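Local coordinates for PrgZ (Enterococcus faecalis, PDB 4FAJ), which binds peptide pheromone as an extracellular, membrane-anchored receptor and probably takes part in peptide transport across the membrane, at residues Glu99-Gln104 with Met548-Ala553; Ala62-Gly67 with Tyr555-Met560; Tyr473-Ser478 with Ser508-Glu513. One frame throughout, in Å; residues are numbered along the deposited sequence.

Overall arrangement
The three contacts follow a line through the molecule and are nested in sequence: interaction 3 lies within the loop closed by interaction 1, and interaction 1 within that closed by interaction 2. Interaction 1 is the middle link, its centre about 15 Å from that of interaction 2 and about 18 Å from that of interaction 3. It touches both, through M548 CE against Y555 OH (3.4 Å) and I551 CD1 against A474 N (3.6 Å). K558 and K559 of interaction 2 hydrogen-bond the zinc ligands D263 and D266, the M560 side chain being about 13 Å from a zinc ion. Glycerol, probably from the crystallisation liquor, lies near H549 and near I477.

Interaction 1: residues Glu99-Gln104 with Met548-Ala553; sequences EKNQPQ and MHSIGA
The loops of two small beta hairpins meet, with N101 from the turn between strands 95-97 and 103-105 reaching H549, S550 and I551 in the connection between strands 547-548 and 555-556. N101 has a left-handed backbone conformation, and its CG lies anti to the carbonyl carbon (chi1 -57°), carrying the amide across to the other loop. There H549 ND1 donates to N101 OD1 at 2.8 Å. The oxygen lies in the imidazole plane, at the ring edge, and the bond runs nearly along the C=O axis (160°), although amide and ring planes lie 54° apart. This bond restrains the rotation of the buried ring and places a proton on ND1. The other amide branch works through water: N101 ND2 and S550 N, at 3.0 and 2.9 Å, both donate to water 2. At the base of the asparagine, I551 CD1 packs on N101 CB at 3.9 Å. Water 1 lies between the loop backbones, 2.8 Å from E99 O and 2.7 Å from M548 O. L97 of strand 95-97 packs on both H549 and I551. Two beta-hairpin connections are thus tied by an asparagine in left-handed conformation, through a direct side-chain bond and bridging waters.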
loop_
_atom_site.group_PDB
_atom_site.type_symbol
_atom_site.label_atom_id
_atom_site.label_comp_id
_atom_site.label_asym_id
_atom_site.label_seq_id
_atom_site.Cartn_x
_atom_site.Cartn_y
_atom_site.Cartn_z
ATOM N N GLU A 99 14.038 -9.539 7.961
ATOM C CA GLU A 99 14.815 -9.056 6.820
ATOM C C GLU A 99 14.511 -9.778 5.499
ATOM O O GLU A 99 14.814 -9.259 4.417
ATOM C CB GLU A 99 16.323 -9.093 7.144
ATOM C CG GLU A 99 16.936 -10.487 7.375
ATOM C CD GLU A 99 16.669 -11.059 8.765
ATOM O OE1 GLU A 99 15.905 -10.435 9.554
ATOM O OE2 GLU A 99 17.228 -12.144 9.069
ATOM N N LYS A 100 13.907 -10.961 5.585
ATOM C CA LYS A 100 13.497 -11.720 4.404
ATOM C C LYS A 100 12.007 -11.606 4.138
ATOM O O LYS A 100 11.450 -12.388 3.375
ATOM C CB LYS A 100 13.890 -13.192 4.574
ATOM C CG LYS A 100 15.393 -13.386 4.682
ATOM C CD LYS A 100 15.788 -14.855 4.616
ATOM C CE LYS A 100 17.231 -15.015 4.163
ATOM N NZ LYS A 100 18.190 -14.277 5.039
ATOM N N ASN A 101 11.364 -10.612 4.756
ATOM C CA ASN A 101 9.926 -10.381 4.608
ATOM C C ASN A 101 9.041 -11.535 5.096
ATOM O O ASN A 101 7.924 -11.719 4.607
ATOM C CB ASN A 101 9.582 -9.993 3.162
ATOM C CG ASN A 101 10.337 -8.759 2.700
ATOM O OD1 ASN A 101 10.694 -7.896 3.507
ATOM N ND2 ASN A 101 10.573 -8.661 1.392
ATOM N N GLN A 102 9.530 -12.276 6.089
ATOM C CA GLN A 102 8.776 -13.387 6.675
ATOM C C GLN A 102 8.262 -13.006 8.066
ATOM O O GLN A 102 9.008 -12.423 8.864
ATOM C CB GLN A 102 9.657 -14.629 6.786
ATOM C CG GLN A 102 10.338 -15.027 5.491
ATOM C CD GLN A 102 9.472 -15.883 4.582
ATOM O OE1 GLN A 102 8.245 -15.778 4.576
ATOM N NE2 GLN A 102 10.118 -16.745 3.807
ATOM N N PRO A 103 6.985 -13.329 8.361
ATOM C CA PRO A 103 6.429 -12.962 9.666
ATOM C C PRO A 103 7.126 -13.710 10.801
ATOM O O PRO A 103 7.289 -14.931 10.731
ATOM C CB PRO A 103 4.943 -13.337 9.555
ATOM C CG PRO A 103 4.849 -14.323 8.438
ATOM C CD PRO A 103 6.027 -14.064 7.520
ATOM N N GLN A 104 7.581 -12.959 11.801
ATOM C CA GLN A 104 8.196 -13.518 13.004
ATOM C C GLN A 104 7.420 -13.016 14.229
ATOM O O GLN A 104 6.823 -11.931 14.176
ATOM C CB GLN A 104 9.671 -13.096 13.094
ATOM C CG GLN A 104 10.549 -13.610 11.963
ATOM C CD GLN A 104 10.616 -15.133 11.906
ATOM O OE1 GLN A 104 10.467 -15.815 12.923
ATOM N NE2 GLN A 104 10.829 -15.668 10.715
ATOM N N MET A 548 14.412 -2.398 5.495
ATOM C CA MET A 548 13.612 -1.890 4.378
ATOM C C MET A 548 12.893 -3.074 3.718
ATOM O O MET A 548 13.532 -4.071 3.410
ATOM C CB MET A 548 14.524 -1.189 3.372
ATOM C CG MET A 548 13.796 -0.458 2.253
ATOM S SD MET A 548 14.931 0.357 1.104
ATOM C CE MET A 548 13.784 1.300 0.127
ATOM N N HIS A 549 11.576 -2.973 3.518
ATOM C CA HIS A 549 10.777 -4.079 2.995
ATOM C C HIS A 549 10.228 -3.736 1.607
ATOM O O HIS A 549 9.701 -2.633 1.404
ATOM C CB HIS A 549 9.605 -4.380 3.936
ATOM C CG HIS A 549 10.017 -4.776 5.322
ATOM N ND1 HIS A 549 10.576 -6.002 5.609
ATOM C CD2 HIS A 549 9.913 -4.124 6.505
ATOM C CE1 HIS A 549 10.829 -6.078 6.905
ATOM N NE2 HIS A 549 10.429 -4.956 7.474
ATOM N N SER A 550 10.330 -4.671 0.661
ATOM C CA SER A 550 9.715 -4.496 -0.670
ATOM C C SER A 550 8.190 -4.773 -0.668
ATOM O O SER A 550 7.489 -4.453 -1.641
ATOM C CB SER A 550 10.407 -5.383 -1.691
ATOM O OG SER A 550 10.348 -6.737 -1.287
ATOM N N ILE A 551 7.699 -5.376 0.412
ATOM C CA ILE A 551 6.265 -5.568 0.652
ATOM C C ILE A 551 5.870 -5.020 2.037
ATOM O O ILE A 551 6.698 -4.957 2.950
ATOM C CB ILE A 551 5.833 -7.065 0.574
ATOM C CG1 ILE A 551 6.446 -7.890 1.711
ATOM C CG2 ILE A 551 6.196 -7.684 -0.762
ATOM C CD1 ILE A 551 5.989 -9.357 1.719
ATOM N N GLY A 552 4.608 -4.643 2.187
ATOM C CA GLY A 552 4.082 -4.151 3.459
ATOM C C GLY A 552 4.644 -2.789 3.824
ATOM O O GLY A 552 5.041 -2.011 2.950
ATOM N N ALA A 553 4.685 -2.503 5.121
ATOM C CA ALA A 553 5.196 -1.224 5.607
ATOM C C ALA A 553 6.684 -1.144 5.255
ATOM O O ALA A 553 7.437 -2.033 5.603
ATOM C CB ALA A 553 4.984 -1.109 7.106
HETATM O O HOH W 1 13.829 -6.728 3.772
HETATM O O HOH W 2 12.593 -6.465 1.114
#

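Interaction 2: residues Ala62-Gly67 with Tyr555-Met560; sequences ATLTAG and YDYKKM
A62 and M560 bring the two backbones nearest, yet their CA atoms are still 9.7 Å apart and no direct hydrogen bond joins strand 61-66 to the type I turn from Y557 to M560; side-chain packing and one water bridge the gap. The turn is closed by M560 N donating to Y557 O at 3.0 Å. Overlapping its start, D556 forms an Asx turn: K558 N donates to D556 OD1 at 3.0 Å, arriving from above the carboxylate plane, 42° out of it. The other carboxylate oxygen of D556 has a salt-bridge partner in R96, which should further restrain the side chain.

Apolar touches make up most of the contact. M560 leaves the turn with CG anti to its backbone N (chi1 178°) and stays extended, so that its terminal methyl CE comes to rest on A62 CB at 3.5 Å, near L64 CD1 as well. Two residues along the strand from A62, L64 meets Y557, the two side chains coming from opposite directions. One methyl branch, L64 CD1, meets Y557 CE1 at 3.4 Å and Y557 CZ at 3.6 Å in an oblique approach to the ring. I272 of the adjoining strand 271-276 touches L64, Y557 and M560 alike, completing a small apolar cluster. At the far end of the ring the character changes: water 3 donates to T65 O at 2.7 Å and lies 3.1 Å from Y557 OH, linking the phenol to the strand backbone. From the middle of the turn, K558 NZ hydrogen-bonds D263 and K559 NZ hydrogen-bonds D266, both zinc ligands.

The chemistry implies a union held chiefly by dispersion and burial of methyls and ring carbons, with polar restraint from one water and the turn's own bonds.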
loop_
_atom_site.group_PDB
_atom_site.type_symbol
_atom_site.label_atom_id
_atom_site.label_comp_id
_atom_site.label_asym_id
_atom_site.label_seq_id
_atom_site.Cartn_x
_atom_site.Cartn_y
_atom_site.Cartn_z
ATOM N N ALA A 62 17.873 11.122 14.392
ATOM C CA ALA A 62 17.949 11.278 12.941
ATOM C C ALA A 62 16.754 12.058 12.453
ATOM O O ALA A 62 15.715 12.103 13.125
ATOM C CB ALA A 62 17.990 9.917 12.245
ATOM N N THR A 63 16.907 12.642 11.268
ATOM C CA THR A 63 15.810 13.271 10.554
ATOM C C THR A 63 15.709 12.599 9.188
ATOM O O THR A 63 16.645 12.658 8.390
ATOM C CB THR A 63 16.023 14.785 10.415
ATOM O OG1 THR A 63 16.125 15.360 11.721
ATOM C CG2 THR A 63 14.864 15.428 9.675
ATOM N N LEU A 64 14.575 11.951 8.949
ATOM C CA LEU A 64 14.329 11.181 7.734
ATOM C C LEU A 64 13.206 11.836 6.934
ATOM O O LEU A 64 12.674 12.866 7.334
ATOM C CB LEU A 64 13.964 9.733 8.087
ATOM C CG LEU A 64 14.930 8.984 9.028
ATOM C CD1 LEU A 64 14.407 7.577 9.324
ATOM C CD2 LEU A 64 16.344 8.918 8.465
ATOM N N THR A 65 12.846 11.240 5.800
ATOM C CA THR A 65 11.902 11.871 4.897
ATOM C C THR A 65 10.659 11.027 4.672
ATOM O O THR A 65 10.654 9.817 4.900
ATOM C CB THR A 65 12.553 12.195 3.532
ATOM O OG1 THR A 65 12.924 10.984 2.870
ATOM C CG2 THR A 65 13.784 13.060 3.724
ATOM N N ALA A 66 9.618 11.691 4.184
ATOM C CA ALA A 66 8.324 11.071 3.898
ATOM C C ALA A 66 7.789 11.727 2.634
ATOM O O ALA A 66 8.169 12.864 2.320
ATOM C CB ALA A 66 7.357 11.301 5.069
ATOM N N GLY A 67 6.901 11.033 1.924
ATOM C CA GLY A 67 6.363 11.539 0.652
ATOM C C GLY A 67 5.084 12.357 0.780
ATOM O O GLY A 67 4.782 13.172 -0.093
ATOM N N TYR A 555 9.488 0.708 6.000
ATOM C CA TYR A 555 10.637 0.863 6.907
ATOM C C TYR A 555 10.324 0.403 8.320
ATOM O O TYR A 555 9.248 0.684 8.841
ATOM C CB TYR A 555 11.129 2.320 6.940
ATOM C CG TYR A 555 11.726 2.794 5.635
ATOM C CD1 TYR A 555 12.964 2.327 5.213
ATOM C CD2 TYR A 555 11.049 3.697 4.813
ATOM C CE1 TYR A 555 13.521 2.738 4.017
ATOM C CE2 TYR A 555 11.611 4.132 3.602
ATOM C CZ TYR A 555 12.848 3.636 3.218
ATOM O OH TYR A 555 13.443 4.032 2.042
ATOM N N ASP A 556 11.277 -0.310 8.920
ATOM C CA ASP A 556 11.240 -0.662 10.332
ATOM C C ASP A 556 12.496 -0.096 10.997
ATOM O O ASP A 556 13.621 -0.535 10.726
ATOM C CB ASP A 556 11.172 -2.180 10.516
ATOM C CG ASP A 556 10.982 -2.591 11.973
ATOM O OD1 ASP A 556 10.972 -1.707 12.855
ATOM O OD2 ASP A 556 10.815 -3.804 12.230
ATOM N N TYR A 557 12.287 0.895 11.850
ATOM C CA TYR A 557 13.377 1.599 12.518
ATOM C C TYR A 557 13.692 1.051 13.918
ATOM O O TYR A 557 14.520 1.615 14.633
ATOM C CB TYR A 557 13.008 3.072 12.638
ATOM C CG TYR A 557 12.646 3.725 11.322
ATOM C CD1 TYR A 557 13.570 3.825 10.301
ATOM C CD2 TYR A 557 11.375 4.263 11.110
ATOM C CE1 TYR A 557 13.245 4.440 9.088
ATOM C CE2 TYR A 557 11.046 4.868 9.919
ATOM C CZ TYR A 557 11.990 4.968 8.911
ATOM O OH TYR A 557 11.660 5.574 7.718
ATOM N N LYS A 558 13.038 -0.044 14.304
ATOM C CA LYS A 558 13.142 -0.575 15.661
ATOM C C LYS A 558 14.592 -0.682 16.154
ATOM O O LYS A 558 14.904 -0.255 17.259
ATOM C CB LYS A 558 12.469 -1.953 15.755
ATOM C CG LYS A 558 12.682 -2.668 17.103
ATOM C CD LYS A 558 11.846 -3.955 17.191
ATOM C CE LYS A 558 12.269 -4.794 18.373
ATOM N NZ LYS A 558 11.566 -6.102 18.395
ATOM N N LYS A 559 15.459 -1.267 15.335
ATOM C CA LYS A 559 16.833 -1.549 15.740
ATOM C C LYS A 559 17.826 -0.551 15.133
ATOM O O LYS A 559 19.042 -0.751 15.203
ATOM C CB LYS A 559 17.208 -2.988 15.375
ATOM C CG LYS A 559 16.453 -4.049 16.171
ATOM C CD LYS A 559 16.994 -5.456 15.862
ATOM C CE LYS A 559 16.030 -6.577 16.285
ATOM N NZ LYS A 559 16.417 -7.239 17.569
ATOM N N MET A 560 17.305 0.542 14.575
ATOM C CA MET A 560 18.127 1.610 14.002
ATOM C C MET A 560 19.114 2.156 15.033
ATOM O O MET A 560 18.774 2.273 16.210
ATOM C CB MET A 560 17.221 2.744 13.510
ATOM C CG MET A 560 17.917 3.960 12.919
ATOM S SD MET A 560 16.694 5.166 12.346
ATOM C CE MET A 560 17.774 6.437 11.701
HETATM O O HOH W 3 9.799 7.513 6.095
#

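Interaction 3: residues Tyr473-Ser478 with Ser508-Glu513; sequences YADPIS and SKRWQE
D475 and R510 approach from opposite directions, and the D475 carboxylate receives three hydrogen bonds, two from R510 and one from I477 N. R510 grips it end-on with both terminal nitrogens: NH2 donates to D475 OD1 at 2.9 Å and NH1 to D475 OD2 at 3.0 Å, a bidentate salt bridge. The carboxylate and guanidinium planes are twisted 45° apart. OD2 is met on its syn lone pair, whereas R510 NH2 comes to OD1 from 36° above the carboxylate plane. That leaves the anti lone pair of OD1 for I477 N, which donates at 3.0 Å and caps the start of the helix that follows. D475 O also accepts from S478 N, at 3.0 Å. Both carboxylate oxygens of this buried side chain are therefore satisfied, and the nearby arginine probably favours the ionised form of D475. R510 spans the distance with a chain extended from CG to NE. I477 CB lies 3.7 Å from R510 NH2, while P476 CD rests obliquely against W511 CZ3 at 4.0 Å. F381 touches P476 and packs edge-to-face with W511. Such a helix-capping aspartate doubles as salt-bridge partner for an arginine in another helix's first turn.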
loop_
_atom_site.group_PDB
_atom_site.type_symbol
_atom_site.label_atom_id
_atom_site.label_comp_id
_atom_site.label_asym_id
_atom_site.label_seq_id
_atom_site.Cartn_x
_atom_site.Cartn_y
_atom_site.Cartn_z
ATOM N N TYR A 473 1.485 -8.431 1.172
ATOM C CA TYR A 473 2.133 -9.739 1.390
ATOM C C TYR A 473 2.524 -10.375 0.036
ATOM O O TYR A 473 2.009 -9.965 -1.007
ATOM C CB TYR A 473 1.227 -10.679 2.209
ATOM C CG TYR A 473 -0.197 -10.806 1.691
ATOM C CD1 TYR A 473 -1.151 -9.821 1.952
ATOM C CD2 TYR A 473 -0.584 -11.909 0.937
ATOM C CE1 TYR A 473 -2.443 -9.929 1.461
ATOM C CE2 TYR A 473 -1.888 -12.039 0.462
ATOM C CZ TYR A 473 -2.806 -11.058 0.720
ATOM O OH TYR A 473 -4.091 -11.189 0.217
ATOM N N ALA A 474 3.434 -11.353 0.052
ATOM C CA ALA A 474 4.036 -11.892 -1.191
ATOM C C ALA A 474 3.173 -12.931 -1.908
ATOM O O ALA A 474 3.568 -14.088 -2.048
ATOM C CB ALA A 474 5.434 -12.488 -0.908
ATOM N N ASP A 475 1.988 -12.525 -2.343
ATOM C CA ASP A 475 1.126 -13.388 -3.127
ATOM C C ASP A 475 0.412 -12.504 -4.150
ATOM O O ASP A 475 0.027 -11.369 -3.828
ATOM C CB ASP A 475 0.122 -14.134 -2.232
ATOM C CG ASP A 475 -0.656 -15.190 -2.982
ATOM O OD1 ASP A 475 -1.597 -14.829 -3.714
ATOM O OD2 ASP A 475 -0.332 -16.400 -2.848
ATOM N N PRO A 476 0.241 -13.007 -5.384
ATOM C CA PRO A 476 -0.420 -12.206 -6.417
ATOM C C PRO A 476 -1.798 -11.667 -6.004
ATOM O O PRO A 476 -2.208 -10.593 -6.480
ATOM C CB PRO A 476 -0.555 -13.169 -7.602
ATOM C CG PRO A 476 0.389 -14.251 -7.364
ATOM C CD PRO A 476 0.734 -14.300 -5.900
ATOM N N ILE A 477 -2.490 -12.374 -5.110
ATOM C CA ILE A 477 -3.833 -11.964 -4.691
ATOM C C ILE A 477 -3.844 -10.607 -3.951
ATOM O O ILE A 477 -4.859 -9.934 -3.953
ATOM C CB ILE A 477 -4.539 -13.069 -3.839
ATOM C CG1 ILE A 477 -6.057 -12.869 -3.738
ATOM C CG2 ILE A 477 -3.980 -13.102 -2.420
ATOM C CD1 ILE A 477 -6.807 -12.686 -5.042
ATOM N N SER A 478 -2.729 -10.181 -3.358
ATOM C CA SER A 478 -2.692 -8.841 -2.731
ATOM C C SER A 478 -3.057 -7.768 -3.775
ATOM O O SER A 478 -3.840 -6.855 -3.487
ATOM C CB SER A 478 -1.337 -8.551 -2.077
ATOM O OG SER A 478 -1.330 -7.250 -1.493
ATOM N N SER A 508 -4.957 -27.114 -6.744
ATOM C CA SER A 508 -3.551 -27.246 -7.139
ATOM C C SER A 508 -3.185 -26.344 -8.326
ATOM O O SER A 508 -2.010 -26.118 -8.593
ATOM C CB SER A 508 -3.224 -28.699 -7.497
ATOM O OG SER A 508 -4.110 -29.200 -8.492
ATOM N N LYS A 509 -4.196 -25.852 -9.038
ATOM C CA LYS A 509 -4.007 -24.960 -10.173
ATOM C C LYS A 509 -4.184 -23.471 -9.831
ATOM O O LYS A 509 -4.251 -22.657 -10.740
ATOM C CB LYS A 509 -5.004 -25.312 -11.278
ATOM C CG LYS A 509 -4.885 -26.728 -11.814
ATOM C CD LYS A 509 -3.540 -26.954 -12.517
ATOM C CE LYS A 509 -3.729 -27.646 -13.868
ATOM N NZ LYS A 509 -4.558 -28.883 -13.758
ATOM N N ARG A 510 -4.224 -23.122 -8.544
ATOM C CA ARG A 510 -4.507 -21.745 -8.115
ATOM C C ARG A 510 -3.638 -20.724 -8.855
ATOM O O ARG A 510 -4.155 -19.734 -9.381
ATOM C CB ARG A 510 -4.321 -21.599 -6.603
ATOM C CG ARG A 510 -4.487 -20.171 -6.092
ATOM C CD ARG A 510 -4.433 -20.104 -4.588
ATOM N NE ARG A 510 -4.561 -18.732 -4.121
ATOM C CZ ARG A 510 -3.544 -17.889 -3.930
ATOM N NH1 ARG A 510 -2.284 -18.262 -4.151
ATOM N NH2 ARG A 510 -3.795 -16.662 -3.505
ATOM N N TRP A 511 -2.331 -20.987 -8.899
ATOM C CA TRP A 511 -1.354 -20.118 -9.558
ATOM C C TRP A 511 -1.747 -19.824 -10.995
ATOM O O TRP A 511 -1.715 -18.678 -11.446
ATOM C CB TRP A 511 0.014 -20.803 -9.552
ATOM C CG TRP A 511 1.202 -19.921 -9.775
ATOM C CD1 TRP A 511 1.964 -19.831 -10.910
ATOM C CD2 TRP A 511 1.823 -19.073 -8.809
ATOM N NE1 TRP A 511 3.007 -18.954 -10.714
ATOM C CE2 TRP A 511 2.946 -18.480 -9.430
ATOM C CE3 TRP A 511 1.530 -18.737 -7.479
ATOM C CZ2 TRP A 511 3.771 -17.575 -8.766
ATOM C CZ3 TRP A 511 2.356 -17.842 -6.825
ATOM C CH2 TRP A 511 3.465 -17.276 -7.466
ATOM N N GLN A 512 -2.146 -20.874 -11.698
ATOM C CA GLN A 512 -2.504 -20.765 -13.091
ATOM C C GLN A 512 -3.818 -19.996 -13.233
ATOM O O GLN A 512 -3.988 -19.218 -14.174
ATOM C CB GLN A 512 -2.613 -22.155 -13.731
ATOM C CG GLN A 512 -1.260 -22.868 -13.954
ATOM C CD GLN A 512 -0.569 -23.309 -12.659
ATOM O OE1 GLN A 512 -1.222 -23.594 -11.644
ATOM N NE2 GLN A 512 0.773 -23.347 -12.688
ATOM N N GLU A 513 -4.734 -20.205 -12.291
ATOM C CA GLU A 513 -6.035 -19.543 -12.354
ATOM C C GLU A 513 -5.920 -18.056 -12.074
ATOM O O GLU A 513 -6.586 -17.254 -12.731
ATOM C CB GLU A 513 -7.046 -20.204 -11.413
ATOM C CG GLU A 513 -7.353 -21.649 -11.784
ATOM C CD GLU A 513 -7.931 -21.792 -13.175
ATOM O OE1 GLU A 513 -9.088 -21.370 -13.381
ATOM O OE2 GLU A 513 -7.229 -22.334 -14.060
#